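Dihydrofolate reductase (Enterococcus faecalis, PDB 4M7V) probably catalyses the NADPH-dependent reduction of 7,8-dihydrofolate to 5,6,7,8-tetrahydrofolate, a key step of folate metabolism that feeds glycine, purine and DNA-precursor synthesis. Local coordinates at residues L10-A15 with D119-T124. Numbering follows the deposited sequence.
Sequences LAAIWA and DVLYRT. With RAR (5-(3,4-dimethoxy-5-{(1E)-3-oxo-3-[(1S)-1-propylphthalazin-2(1H)-yl]prop-1-en-1-yl}benzyl)pyrimidine-2,4-diamine), chain B.
A12 is bonded to the residues before and after L121, its N donating to V120 O (3.0 Å) and its O accepting from Y122 N, the pattern of parallel strands, in which one residue pairs with the two neighbours of its opposite number. Strands 10-15 and 120-124 repeat it two residues on, where W14 N donates to Y122 O and T124 N to W14 O (2.8 Å). At the N-terminal end of the pairing L10 O accepts a short, straight bond from the N of D119, just ahead of the second strand, and a weak one from V120 N. CA-H...O contacts fill in between, as from I13 CA to Y122 O (3.1 Å).

These strands are central to the mixed sheet of the dihydrofolate reductase fold: strand 102-106 flanks 10-15 on its far edge, and 162-169 runs antiparallel beyond 120-126.

Apolar packing divides between the sheet faces. On one, the W14 indole is swung over R123, its CG placed between backbone N and carbonyl carbon (chi1 74°). R123 CB makes a CH-pi contact over the six-membered ring, 3.9 Å from its centroid, and the extended start of the arginine chain carries CD to W14 CZ2; the guanidinium goes on to a salt bridge with E165. L121 CD1 meets the indole at its edge, while CD2 rests on A12 CB. On the other face, Y122 CE1 touches A11 CB (3.8 Å), and I13 CG1 packs on Y122 CB.

Toward the C-terminal ends of the strands, polar groups meet the inhibitor. RAR N01 donates to I13 O (2.9 Å), and a water accepts a hydrogen bond from RAR N35 and donates to both W14 O and T124 OG1, the latter also hydrogen-bonded to D35, itself a partner of RAR.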
# COMPACT_ATOMS: atom_id res chain seq x y z
N LEU A 10 -11.95 -0.97 -2.38
CA LEU A 10 -10.72 -1.06 -1.62
C LEU A 10 -9.65 -1.80 -2.41
O LEU A 10 -9.87 -2.90 -2.91
CB LEU A 10 -10.95 -1.77 -0.29
CG LEU A 10 -11.63 -0.87 0.74
CD1 LEU A 10 -12.50 -1.70 1.64
CD2 LEU A 10 -10.57 -0.13 1.55
N ALA A 11 -8.49 -1.18 -2.51
CA ALA A 11 -7.30 -1.76 -3.12
C ALA A 11 -6.15 -1.73 -2.13
O ALA A 11 -6.10 -0.87 -1.24
CB ALA A 11 -6.92 -0.99 -4.37
N ALA A 12 -5.23 -2.68 -2.27
CA ALA A 12 -3.99 -2.72 -1.51
C ALA A 12 -2.81 -2.58 -2.47
O ALA A 12 -2.78 -3.21 -3.52
CB ALA A 12 -3.90 -4.00 -0.72
N ILE A 13 -1.85 -1.74 -2.11
CA ILE A 13 -0.67 -1.57 -2.94
C ILE A 13 0.60 -1.71 -2.10
O ILE A 13 0.68 -1.17 -1.01
CB ILE A 13 -0.68 -0.20 -3.66
CG1 ILE A 13 0.53 -0.07 -4.58
CG2 ILE A 13 -0.72 0.95 -2.65
CD1 ILE A 13 0.31 0.94 -5.72
N TRP A 14 1.57 -2.48 -2.59
CA TRP A 14 2.87 -2.52 -1.92
C TRP A 14 4.02 -2.88 -2.85
O TRP A 14 3.83 -3.40 -3.95
CB TRP A 14 2.83 -3.51 -0.75
CG TRP A 14 2.84 -4.95 -1.12
CD1 TRP A 14 3.92 -5.80 -1.10
CD2 TRP A 14 1.72 -5.73 -1.53
NE1 TRP A 14 3.53 -7.07 -1.48
CE2 TRP A 14 2.19 -7.05 -1.75
CE3 TRP A 14 0.37 -5.44 -1.74
CZ2 TRP A 14 1.34 -8.08 -2.16
CZ3 TRP A 14 -0.47 -6.47 -2.16
CH2 TRP A 14 0.02 -7.77 -2.37
N ALA A 15 5.23 -2.56 -2.40
CA ALA A 15 6.42 -3.00 -3.08
C ALA A 15 7.18 -3.94 -2.13
O ALA A 15 7.25 -3.68 -0.93
CB ALA A 15 7.27 -1.82 -3.49
N ASP A 119 -10.60 -5.40 -3.11
CA ASP A 119 -11.06 -5.93 -4.38
C ASP A 119 -9.92 -6.10 -5.37
O ASP A 119 -10.02 -6.88 -6.30
CB ASP A 119 -12.10 -5.02 -5.00
CG ASP A 119 -13.31 -4.88 -4.14
OD1 ASP A 119 -13.88 -5.93 -3.75
OD2 ASP A 119 -13.67 -3.73 -3.81
N VAL A 120 -8.85 -5.34 -5.17
CA VAL A 120 -7.72 -5.37 -6.08
C VAL A 120 -6.44 -5.35 -5.28
O VAL A 120 -6.38 -4.70 -4.22
CB VAL A 120 -7.74 -4.16 -7.05
CG1 VAL A 120 -6.56 -4.22 -8.00
CG2 VAL A 120 -9.06 -4.10 -7.83
N LEU A 121 -5.44 -6.10 -5.74
CA LEU A 121 -4.08 -6.01 -5.22
C LEU A 121 -3.14 -5.48 -6.29
O LEU A 121 -3.10 -6.01 -7.42
CB LEU A 121 -3.59 -7.37 -4.73
CG LEU A 121 -4.43 -8.06 -3.65
CD1 LEU A 121 -3.73 -9.32 -3.14
CD2 LEU A 121 -4.72 -7.10 -2.50
N TYR A 122 -2.39 -4.44 -5.95
CA TYR A 122 -1.26 -4.00 -6.76
C TYR A 122 0.04 -4.25 -6.03
O TYR A 122 0.26 -3.73 -4.94
CB TYR A 122 -1.34 -2.52 -7.10
CG TYR A 122 -2.64 -2.06 -7.69
CD1 TYR A 122 -3.50 -1.26 -6.96
CD2 TYR A 122 -2.99 -2.37 -9.00
CE1 TYR A 122 -4.68 -0.81 -7.49
CE2 TYR A 122 -4.17 -1.91 -9.54
CZ TYR A 122 -5.01 -1.13 -8.78
OH TYR A 122 -6.19 -0.67 -9.30
N ARG A 123 0.93 -5.01 -6.66
CA ARG A 123 2.21 -5.32 -6.06
C ARG A 123 3.34 -5.04 -7.03
O ARG A 123 3.26 -5.39 -8.22
CB ARG A 123 2.22 -6.78 -5.62
CG ARG A 123 3.59 -7.31 -5.30
CD ARG A 123 3.50 -8.71 -4.70
NE ARG A 123 3.52 -9.77 -5.70
CZ ARG A 123 3.83 -11.03 -5.42
NH1 ARG A 123 4.14 -11.37 -4.17
NH2 ARG A 123 3.86 -11.95 -6.38
N THR A 124 4.40 -4.40 -6.53
CA THR A 124 5.65 -4.36 -7.26
C THR A 124 6.58 -5.45 -6.73
O THR A 124 7.00 -5.41 -5.59
CB THR A 124 6.32 -3.00 -7.14
OG1 THR A 124 5.40 -2.00 -7.58
CG2 THR A 124 7.58 -2.94 -7.98
N01 RAR B . 2.44 1.03 -0.33
C02 RAR B . 3.50 1.25 -1.26
C03 RAR B . 4.52 2.06 -0.94
C04 RAR B . 4.52 2.73 0.40
C05 RAR B . 5.45 3.89 0.47
C06 RAR B . 6.54 3.90 1.37
C07 RAR B . 7.37 4.99 1.44
O08 RAR B . 8.41 5.01 2.34
C09 RAR B . 8.39 4.14 3.41
C10 RAR B . 7.12 6.17 0.57
O11 RAR B . 7.97 7.23 0.62
C12 RAR B . 9.28 7.06 0.19
C13 RAR B . 6.07 6.16 -0.31
C14 RAR B . 5.75 7.37 -1.13
C15 RAR B . 6.61 7.80 -2.08
C16 RAR B . 6.77 9.24 -2.33
N17 RAR B . 5.83 9.87 -3.20
N18 RAR B . 4.59 9.15 -3.53
C19 RAR B . 3.95 9.54 -4.80
C20 RAR B . 6.13 11.18 -3.80
C21 RAR B . 7.47 11.46 -4.39
C22 RAR B . 7.62 11.25 -5.85
C23 RAR B . 7.17 9.95 -6.40
C24 RAR B . 4.96 11.81 -4.55
C25 RAR B . 3.98 11.03 -5.07
C26 RAR B . 2.98 11.63 -5.86
C27 RAR B . 2.98 13.04 -6.08
C28 RAR B . 4.00 13.84 -5.55
C29 RAR B . 4.99 13.28 -4.79
O30 RAR B . 7.84 9.77 -2.05
C31 RAR B . 5.22 5.04 -0.36
C32 RAR B . 5.54 2.27 -1.86
N33 RAR B . 5.49 1.66 -3.10
C34 RAR B . 4.44 0.83 -3.42
N35 RAR B . 4.41 0.19 -4.69
N36 RAR B . 3.46 0.63 -2.54
O HOH W 1 2.72 -1.61 -6.42